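Ferric uptake regulation protein (Vibrio cholerae, PDB 2W57) probably acts as an iron-responsive repressor, a metal-binding dimeric protein that binds DNA and controls the transcription of iron-uptake genes. Local coordinates at residues Q85-G97 against Q121-C133. Numbering follows the deposited sequence.
Sequences QHHHDHLVCLDCG and QLTNHSLYLYGKC. With ZN (zinc ion), chain C; ZN (zinc ion), chain D.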
ATOM      1  N   GLN A  85     -17.027   4.753  -9.378  1.00 38.25           N
ATOM      2  CA  GLN A  85     -16.494   4.393 -10.700  1.00 39.31           C
ATOM      3  C   GLN A  85     -15.452   5.422 -11.172  1.00 39.48           C
ATOM      4  O   GLN A  85     -14.512   5.076 -11.899  1.00 39.99           O
ATOM      5  CB  GLN A  85     -17.617   4.298 -11.733  1.00 39.32           C
ATOM      6  CG  GLN A  85     -18.837   3.446 -11.320  1.00 40.41           C
ATOM      7  CD  GLN A  85     -20.040   3.621 -12.274  1.00 41.01           C
ATOM      8  OE1 GLN A  85     -19.884   4.028 -13.436  1.00 43.01           O
ATOM      9  NE2 GLN A  85     -21.242   3.310 -11.779  1.00 41.83           N
ATOM     10  N   HIS A  86     -15.619   6.677 -10.744  1.00 39.59           N
ATOM     11  CA  HIS A  86     -14.691   7.770 -11.072  1.00 39.71           C
ATOM     12  C   HIS A  86     -13.287   7.549 -10.501  1.00 39.18           C
ATOM     13  O   HIS A  86     -13.032   7.724  -9.299  1.00 39.14           O
ATOM     14  CB  HIS A  86     -15.244   9.127 -10.624  1.00 40.13           C
ATOM     15  CG  HIS A  86     -16.705   9.314 -10.915  1.00 42.97           C
ATOM     16  ND1 HIS A  86     -17.236   9.201 -12.186  1.00 45.09           N
ATOM     17  CD2 HIS A  86     -17.746   9.613 -10.099  1.00 44.46           C
ATOM     18  CE1 HIS A  86     -18.540   9.414 -12.138  1.00 45.17           C
ATOM     19  NE2 HIS A  86     -18.874   9.670 -10.885  1.00 45.83           N
ATOM     20  N   HIS A  87     -12.389   7.161 -11.401  1.00 38.35           N
ATOM     21  CA  HIS A  87     -10.997   6.883 -11.101  1.00 37.49           C
ATOM     22  C   HIS A  87     -10.245   8.127 -10.645  1.00 36.99           C
ATOM     23  O   HIS A  87     -10.352   9.186 -11.263  1.00 36.91           O
ATOM     24  CB  HIS A  87     -10.317   6.312 -12.349  1.00 37.30           C
ATOM     25  CG  HIS A  87      -8.839   6.132 -12.203  1.00 37.87           C
ATOM     26  ND1 HIS A  87      -8.281   4.999 -11.649  1.00 38.26           N
ATOM     27  CD2 HIS A  87      -7.804   6.942 -12.536  1.00 37.61           C
ATOM     28  CE1 HIS A  87      -6.964   5.120 -11.643  1.00 38.69           C
ATOM     29  NE2 HIS A  87      -6.649   6.289 -12.174  1.00 39.11           N
ATOM     30  N   HIS A  88      -9.479   7.988  -9.562  1.00 36.32           N
ATOM     31  CA  HIS A  88      -8.482   8.995  -9.201  1.00 35.51           C
ATOM     32  C   HIS A  88      -7.190   8.380  -8.611  1.00 35.16           C
ATOM     33  O   HIS A  88      -7.123   7.187  -8.289  1.00 34.92           O
ATOM     34  CB  HIS A  88      -9.085  10.089  -8.300  1.00 35.39           C
ATOM     35  CG  HIS A  88      -9.650   9.575  -7.010  1.00 35.41           C
ATOM     36  ND1 HIS A  88     -10.852   8.905  -6.935  1.00 35.80           N
ATOM     37  CD2 HIS A  88      -9.183   9.650  -5.743  1.00 35.60           C
ATOM     38  CE1 HIS A  88     -11.099   8.582  -5.679  1.00 35.26           C
ATOM     39  NE2 HIS A  88     -10.103   9.026  -4.934  1.00 35.66           N
ATOM     40  N   ASP A  89      -6.158   9.210  -8.521  1.00 34.39           N
ATOM     41  CA  ASP A  89      -4.919   8.851  -7.859  1.00 33.81           C
ATOM     42  C   ASP A  89      -4.730   9.809  -6.704  1.00 33.58           C
ATOM     43  O   ASP A  89      -5.569  10.686  -6.497  1.00 33.65           O
ATOM     44  CB  ASP A  89      -3.764   8.906  -8.845  1.00 33.53           C
ATOM     45  CG  ASP A  89      -3.948   7.929  -9.963  1.00 33.11           C
ATOM     46  OD1 ASP A  89      -4.165   6.736  -9.658  1.00 33.15           O
ATOM     47  OD2 ASP A  89      -3.911   8.348 -11.137  1.00 31.96           O
ATOM     48  N   HIS A  90      -3.656   9.643  -5.939  1.00 33.11           N
ATOM     49  CA  HIS A  90      -3.573  10.334  -4.663  1.00 33.09           C
ATOM     50  C   HIS A  90      -2.262  11.029  -4.434  1.00 33.16           C
ATOM     51  O   HIS A  90      -1.196  10.488  -4.685  1.00 32.95           O
ATOM     52  CB  HIS A  90      -3.880   9.382  -3.500  1.00 33.18           C
ATOM     53  CG  HIS A  90      -5.128   8.574  -3.691  1.00 32.74           C
ATOM     54  ND1 HIS A  90      -5.169   7.443  -4.482  1.00 32.47           N
ATOM     55  CD2 HIS A  90      -6.378   8.732  -3.194  1.00 32.83           C
ATOM     56  CE1 HIS A  90      -6.393   6.943  -4.468  1.00 33.69           C
ATOM     57  NE2 HIS A  90      -7.145   7.703  -3.689  1.00 33.35           N
ATOM     58  N   LEU A  91      -2.372  12.252  -3.957  1.00 33.99           N
ATOM     59  CA  LEU A  91      -1.237  13.025  -3.529  1.00 35.38           C
ATOM     60  C   LEU A  91      -1.426  13.178  -2.031  1.00 36.25           C
ATOM     61  O   LEU A  91      -2.490  13.575  -1.574  1.00 36.50           O
ATOM     62  CB  LEU A  91      -1.240  14.368  -4.262  1.00 35.29           C
ATOM     63  CG  LEU A  91      -0.272  15.501  -3.936  1.00 35.58           C
ATOM     64  CD1 LEU A  91       1.144  15.152  -4.334  1.00 35.91           C
ATOM     65  CD2 LEU A  91      -0.740  16.764  -4.655  1.00 35.60           C
ATOM     66  N   VAL A  92      -0.414  12.825  -1.259  1.00 37.68           N
ATOM     67  CA  VAL A  92      -0.571  12.737   0.179  1.00 39.40           C
ATOM     68  C   VAL A  92       0.430  13.652   0.866  1.00 41.36           C
ATOM     69  O   VAL A  92       1.632  13.598   0.564  1.00 41.54           O
ATOM     70  CB  VAL A  92      -0.378  11.280   0.633  1.00 39.14           C
ATOM     71  CG1 VAL A  92      -0.570  11.125   2.128  1.00 38.43           C
ATOM     72  CG2 VAL A  92      -1.326  10.373  -0.131  1.00 38.99           C
ATOM     73  N   CYS A  93      -0.066  14.511   1.764  1.00 43.84           N
ATOM     74  CA  CYS A  93       0.797  15.350   2.604  1.00 46.23           C
ATOM     75  C   CYS A  93       1.249  14.514   3.775  1.00 47.32           C
ATOM     76  O   CYS A  93       0.432  13.885   4.456  1.00 47.46           O
ATOM     77  CB  CYS A  93       0.090  16.595   3.145  1.00 46.41           C
ATOM     78  SG  CYS A  93      -0.568  17.751   1.923  1.00 49.69           S
ATOM     79  N   LEU A  94       2.557  14.536   4.016  1.00 48.82           N
ATOM     80  CA  LEU A  94       3.170  13.746   5.075  1.00 50.07           C
ATOM     81  C   LEU A  94       3.088  14.408   6.464  1.00 50.71           C
ATOM     82  O   LEU A  94       3.646  13.892   7.446  1.00 51.17           O
ATOM     83  CB  LEU A  94       4.625  13.415   4.697  1.00 50.17           C
ATOM     84  CG  LEU A  94       4.831  12.371   3.586  1.00 50.48           C
ATOM     85  CD1 LEU A  94       6.323  12.064   3.389  1.00 50.39           C
ATOM     86  CD2 LEU A  94       4.030  11.078   3.849  1.00 50.37           C
ATOM     87  N   ASP A  95       2.367  15.524   6.554  1.00 51.07           N
ATOM     88  CA  ASP A  95       2.379  16.338   7.770  1.00 51.53           C
ATOM     89  C   ASP A  95       1.023  16.927   8.151  1.00 51.42           C
ATOM     90  O   ASP A  95       0.816  17.295   9.311  1.00 51.78           O
ATOM     91  CB  ASP A  95       3.451  17.444   7.687  1.00 51.69           C
ATOM     92  CG  ASP A  95       3.484  18.149   6.325  1.00 53.11           C
ATOM     93  OD1 ASP A  95       3.019  17.569   5.312  1.00 54.71           O
ATOM     94  OD2 ASP A  95       3.997  19.293   6.262  1.00 54.36           O
ATOM     95  N   CYS A  96       0.106  17.004   7.189  1.00 50.95           N
ATOM     96  CA  CYS A  96      -1.192  17.639   7.419  1.00 50.45           C
ATOM     97  C   CYS A  96      -2.341  16.650   7.432  1.00 49.74           C
ATOM     98  O   CYS A  96      -3.478  17.034   7.693  1.00 49.86           O
ATOM     99  CB  CYS A  96      -1.445  18.709   6.369  1.00 50.46           C
ATOM    100  SG  CYS A  96      -0.031  19.803   6.195  1.00 52.55           S
ATOM    101  N   GLY A  97      -2.042  15.381   7.163  1.00 48.97           N
ATOM    102  CA  GLY A  97      -3.077  14.355   6.996  1.00 47.83           C
ATOM    103  C   GLY A  97      -4.079  14.734   5.912  1.00 46.83           C
ATOM    104  O   GLY A  97      -5.294  14.525   6.061  1.00 46.81           O
ATOM    105  N   GLN A 121      -0.442  -6.487 -20.679  1.00 44.30           N
ATOM    106  CA  GLN A 121      -1.795  -6.034 -20.912  1.00 44.25           C
ATOM    107  C   GLN A 121      -2.266  -5.374 -19.618  1.00 43.77           C
ATOM    108  O   GLN A 121      -2.494  -6.059 -18.623  1.00 43.68           O
ATOM    109  CB  GLN A 121      -2.653  -7.253 -21.259  1.00 44.36           C
ATOM    110  CG  GLN A 121      -4.065  -6.963 -21.752  1.00 45.29           C
ATOM    111  CD  GLN A 121      -4.993  -8.165 -21.566  1.00 45.26           C
ATOM    112  OE1 GLN A 121      -5.449  -8.455 -20.449  1.00 45.44           O
ATOM    113  NE2 GLN A 121      -5.271  -8.872 -22.661  1.00 45.83           N
ATOM    114  N   LEU A 122      -2.377  -4.044 -19.629  1.00 43.25           N
ATOM    115  CA  LEU A 122      -2.722  -3.263 -18.436  1.00 42.67           C
ATOM    116  C   LEU A 122      -4.163  -3.487 -17.977  1.00 42.41           C
ATOM    117  O   LEU A 122      -5.092  -3.360 -18.768  1.00 42.91           O
ATOM    118  CB  LEU A 122      -2.481  -1.768 -18.688  1.00 42.56           C
ATOM    119  CG  LEU A 122      -2.466  -0.848 -17.459  1.00 42.55           C
ATOM    120  CD1 LEU A 122      -1.295  -1.187 -16.545  1.00 42.83           C
ATOM    121  CD2 LEU A 122      -2.400   0.613 -17.859  1.00 42.44           C
ATOM    122  N   THR A 123      -4.357  -3.814 -16.702  1.00 41.96           N
ATOM    123  CA  THR A 123      -5.707  -4.068 -16.181  1.00 41.52           C
ATOM    124  C   THR A 123      -6.070  -3.147 -15.020  1.00 41.03           C
ATOM    125  O   THR A 123      -7.243  -2.895 -14.759  1.00 41.35           O
ATOM    126  CB  THR A 123      -5.914  -5.539 -15.733  1.00 41.52           C
ATOM    127  OG1 THR A 123      -5.288  -5.756 -14.460  1.00 42.10           O
ATOM    128  CG2 THR A 123      -5.365  -6.520 -16.771  1.00 41.17           C
ATOM    129  N   ASN A 124      -5.056  -2.660 -14.319  1.00 40.37           N
ATOM    130  CA  ASN A 124      -5.252  -1.754 -13.202  1.00 39.66           C
ATOM    131  C   ASN A 124      -3.910  -1.130 -12.824  1.00 38.75           C
ATOM    132  O   ASN A 124      -2.857  -1.640 -13.210  1.00 38.90           O
ATOM    133  CB  ASN A 124      -5.857  -2.515 -12.013  1.00 40.25           C
ATOM    134  CG  ASN A 124      -6.359  -1.593 -10.909  1.00 41.07           C
ATOM    135  OD1 ASN A 124      -6.452  -0.377 -11.089  1.00 42.67           O
ATOM    136  ND2 ASN A 124      -6.687  -2.176  -9.757  1.00 41.50           N
ATOM    137  N   HIS A 125      -3.950  -0.024 -12.084  1.00 37.30           N
ATOM    138  CA  HIS A 125      -2.747   0.596 -11.537  1.00 35.69           C
ATOM    139  C   HIS A 125      -3.042   1.266 -10.193  1.00 34.87           C
ATOM    140  O   HIS A 125      -4.195   1.397  -9.797  1.00 34.72           O
ATOM    141  CB  HIS A 125      -2.152   1.596 -12.533  1.00 35.49           C
ATOM    142  CG  HIS A 125      -2.958   2.848 -12.707  1.00 35.28           C
ATOM    143  ND1 HIS A 125      -4.032   2.930 -13.569  1.00 35.46           N
ATOM    144  CD2 HIS A 125      -2.834   4.075 -12.148  1.00 34.58           C
ATOM    145  CE1 HIS A 125      -4.539   4.149 -13.528  1.00 34.73           C
ATOM    146  NE2 HIS A 125      -3.828   4.864 -12.676  1.00 34.97           N
ATOM    147  N   SER A 126      -2.003   1.665  -9.474  1.00 33.95           N
ATOM    148  CA  SER A 126      -2.193   2.549  -8.326  1.00 33.19           C
ATOM    149  C   SER A 126      -1.021   3.499  -8.231  1.00 32.09           C
ATOM    150  O   SER A 126       0.125   3.091  -8.420  1.00 31.67           O
ATOM    151  CB  SER A 126      -2.386   1.758  -7.018  1.00 33.55           C
ATOM    152  OG  SER A 126      -1.267   0.940  -6.726  1.00 34.60           O
ATOM    153  N   LEU A 127      -1.314   4.768  -7.960  1.00 31.05           N
ATOM    154  CA  LEU A 127      -0.279   5.808  -7.907  1.00 30.50           C
ATOM    155  C   LEU A 127      -0.453   6.690  -6.681  1.00 30.34           C
ATOM    156  O   LEU A 127      -1.529   7.248  -6.468  1.00 30.09           O
ATOM    157  CB  LEU A 127      -0.272   6.641  -9.201  1.00 30.08           C
ATOM    158  CG  LEU A 127       0.483   7.967  -9.294  1.00 30.01           C
ATOM    159  CD1 LEU A 127       1.979   7.775  -9.176  1.00 29.76           C
ATOM    160  CD2 LEU A 127       0.145   8.676 -10.596  1.00 30.29           C
ATOM    161  N   TYR A 128       0.615   6.790  -5.884  1.00 30.33           N
ATOM    162  CA  TYR A 128       0.624   7.569  -4.647  1.00 30.66           C
ATOM    163  C   TYR A 128       1.814   8.508  -4.637  1.00 31.02           C
ATOM    164  O   TYR A 128       2.959   8.069  -4.719  1.00 31.26           O
ATOM    165  CB  TYR A 128       0.678   6.654  -3.413  1.00 30.66           C
ATOM    166  CG  TYR A 128      -0.502   5.731  -3.299  1.00 30.65           C
ATOM    167  CD1 TYR A 128      -1.727   6.194  -2.836  1.00 31.08           C
ATOM    168  CD2 TYR A 128      -0.406   4.401  -3.687  1.00 30.28           C
ATOM    169  CE1 TYR A 128      -2.832   5.346  -2.761  1.00 31.56           C
ATOM    170  CE2 TYR A 128      -1.499   3.546  -3.614  1.00 30.18           C
ATOM    171  CZ  TYR A 128      -2.706   4.022  -3.154  1.00 31.17           C
ATOM    172  OH  TYR A 128      -3.793   3.174  -3.076  1.00 31.73           O
ATOM    173  N   LEU A 129       1.542   9.801  -4.550  1.00 31.23           N
ATOM    174  CA  LEU A 129       2.602  10.787  -4.439  1.00 31.66           C
ATOM    175  C   LEU A 129       2.634  11.272  -3.002  1.00 32.27           C
ATOM    176  O   LEU A 129       1.594  11.630  -2.447  1.00 32.87           O
ATOM    177  CB  LEU A 129       2.351  11.951  -5.405  1.00 31.11           C
ATOM    178  CG  LEU A 129       2.081  11.590  -6.868  1.00 30.79           C
ATOM    179  CD1 LEU A 129       1.800  12.829  -7.716  1.00 29.39           C
ATOM    180  CD2 LEU A 129       3.226  10.782  -7.467  1.00 30.69           C
ATOM    181  N   TYR A 130       3.804  11.267  -2.380  1.00 32.86           N
ATOM    182  CA  TYR A 130       3.903  11.747  -1.003  1.00 34.12           C
ATOM    183  C   TYR A 130       4.796  12.985  -0.927  1.00 35.70           C
ATOM    184  O   TYR A 130       5.834  13.036  -1.580  1.00 35.66           O
ATOM    185  CB  TYR A 130       4.424  10.650  -0.073  1.00 33.21           C
ATOM    186  CG  TYR A 130       3.683   9.324  -0.147  1.00 32.42           C
ATOM    187  CD1 TYR A 130       2.601   9.065   0.691  1.00 32.04           C
ATOM    188  CD2 TYR A 130       4.085   8.315  -1.030  1.00 31.28           C
ATOM    189  CE1 TYR A 130       1.928   7.853   0.654  1.00 30.63           C
ATOM    190  CE2 TYR A 130       3.415   7.096  -1.076  1.00 30.62           C
ATOM    191  CZ  TYR A 130       2.335   6.875  -0.226  1.00 31.42           C
ATOM    192  OH  TYR A 130       1.648   5.682  -0.252  1.00 31.50           O
ATOM    193  N   GLY A 131       4.386  13.981  -0.140  1.00 37.84           N
ATOM    194  CA  GLY A 131       5.207  15.181   0.076  1.00 40.53           C
ATOM    195  C   GLY A 131       4.875  16.014   1.310  1.00 42.65           C
ATOM    196  O   GLY A 131       3.851  15.778   1.967  1.00 43.02           O
ATOM    197  N   LYS A 132       5.742  16.987   1.625  1.00 44.49           N
ATOM    198  CA  LYS A 132       5.527  17.926   2.748  1.00 46.59           C
ATOM    199  C   LYS A 132       4.608  19.082   2.346  1.00 47.50           C
ATOM    200  O   LYS A 132       4.829  19.734   1.320  1.00 47.99           O
ATOM    201  CB  LYS A 132       6.858  18.507   3.281  1.00 46.94           C
ATOM    202  CG  LYS A 132       7.882  17.495   3.826  1.00 48.72           C
ATOM    203  CD  LYS A 132       7.529  17.005   5.234  1.00 51.83           C
ATOM    204  CE  LYS A 132       8.184  15.649   5.544  1.00 53.22           C
ATOM    205  NZ  LYS A 132       7.583  14.985   6.748  1.00 53.27           N
ATOM    206  N   CYS A 133       3.580  19.326   3.156  1.00 48.45           N
ATOM    207  CA  CYS A 133       2.704  20.484   2.975  1.00 49.28           C
ATOM    208  C   CYS A 133       2.838  21.422   4.169  1.00 49.43           C
ATOM    209  O   CYS A 133       2.670  22.636   4.034  1.00 49.92           O
ATOM    210  CB  CYS A 133       1.245  20.043   2.816  1.00 49.43           C
ATOM    211  SG  CYS A 133       0.982  18.973   1.397  1.00 51.13           S
TER
HETATM  212 ZN    ZN C 201      -4.484   6.946 -12.366  1.00 40.76          ZN
HETATM  213 ZN    ZN D 202      -9.371   8.268  -3.148  1.00 43.51          ZN
HETATM  214  O   HOH W   1      -4.007   5.467  -6.595  1.00 36.29           O
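The His90 ring lies alongside that of Tyr128, both pointing the same way from the sheet, nearly parallel (20°) but displaced, with little of one ring over the other; ND1 of His90 comes 3.6 Å from CE1 of Tyr128. That ND1 donates to a water, which also accepts from Leu127 N, while NE2 joins His88 NE2, His33 and Glu81 on one zinc ion. Tyr128 OH is hydrogen-bonded to His71. Val92 continues this face, its CB 3.7 Å from CD1 of Tyr130; on the other face Leu91 CD1 meets Leu129 CB at 3.6 Å. Between strands 89-93 and 121-132 parallel backbone hydrogen bonds run from His90 N–Leu127 O to Leu94 N–Gly131 O. At one end His87 NE2, Asp89 OD2 and His125 NE2 converge on the second zinc ion, with Glu108 completing the site; chi1 of 71° swings the His125 ring towards 85-97, bringing NE2 within 2.2 Å of the metal. At the other end a disulfide joins Cys93 to Cys133, and Asp95 OD1 accepts a nearly straight hydrogen bond (178°) from Cys133 N through its syn lone pair at 2.8 Å. Strand 121-132 pairs antiparallel with the second subunit, extending the sheet across the interface, as is typical of the Fur-family dimerisation domain.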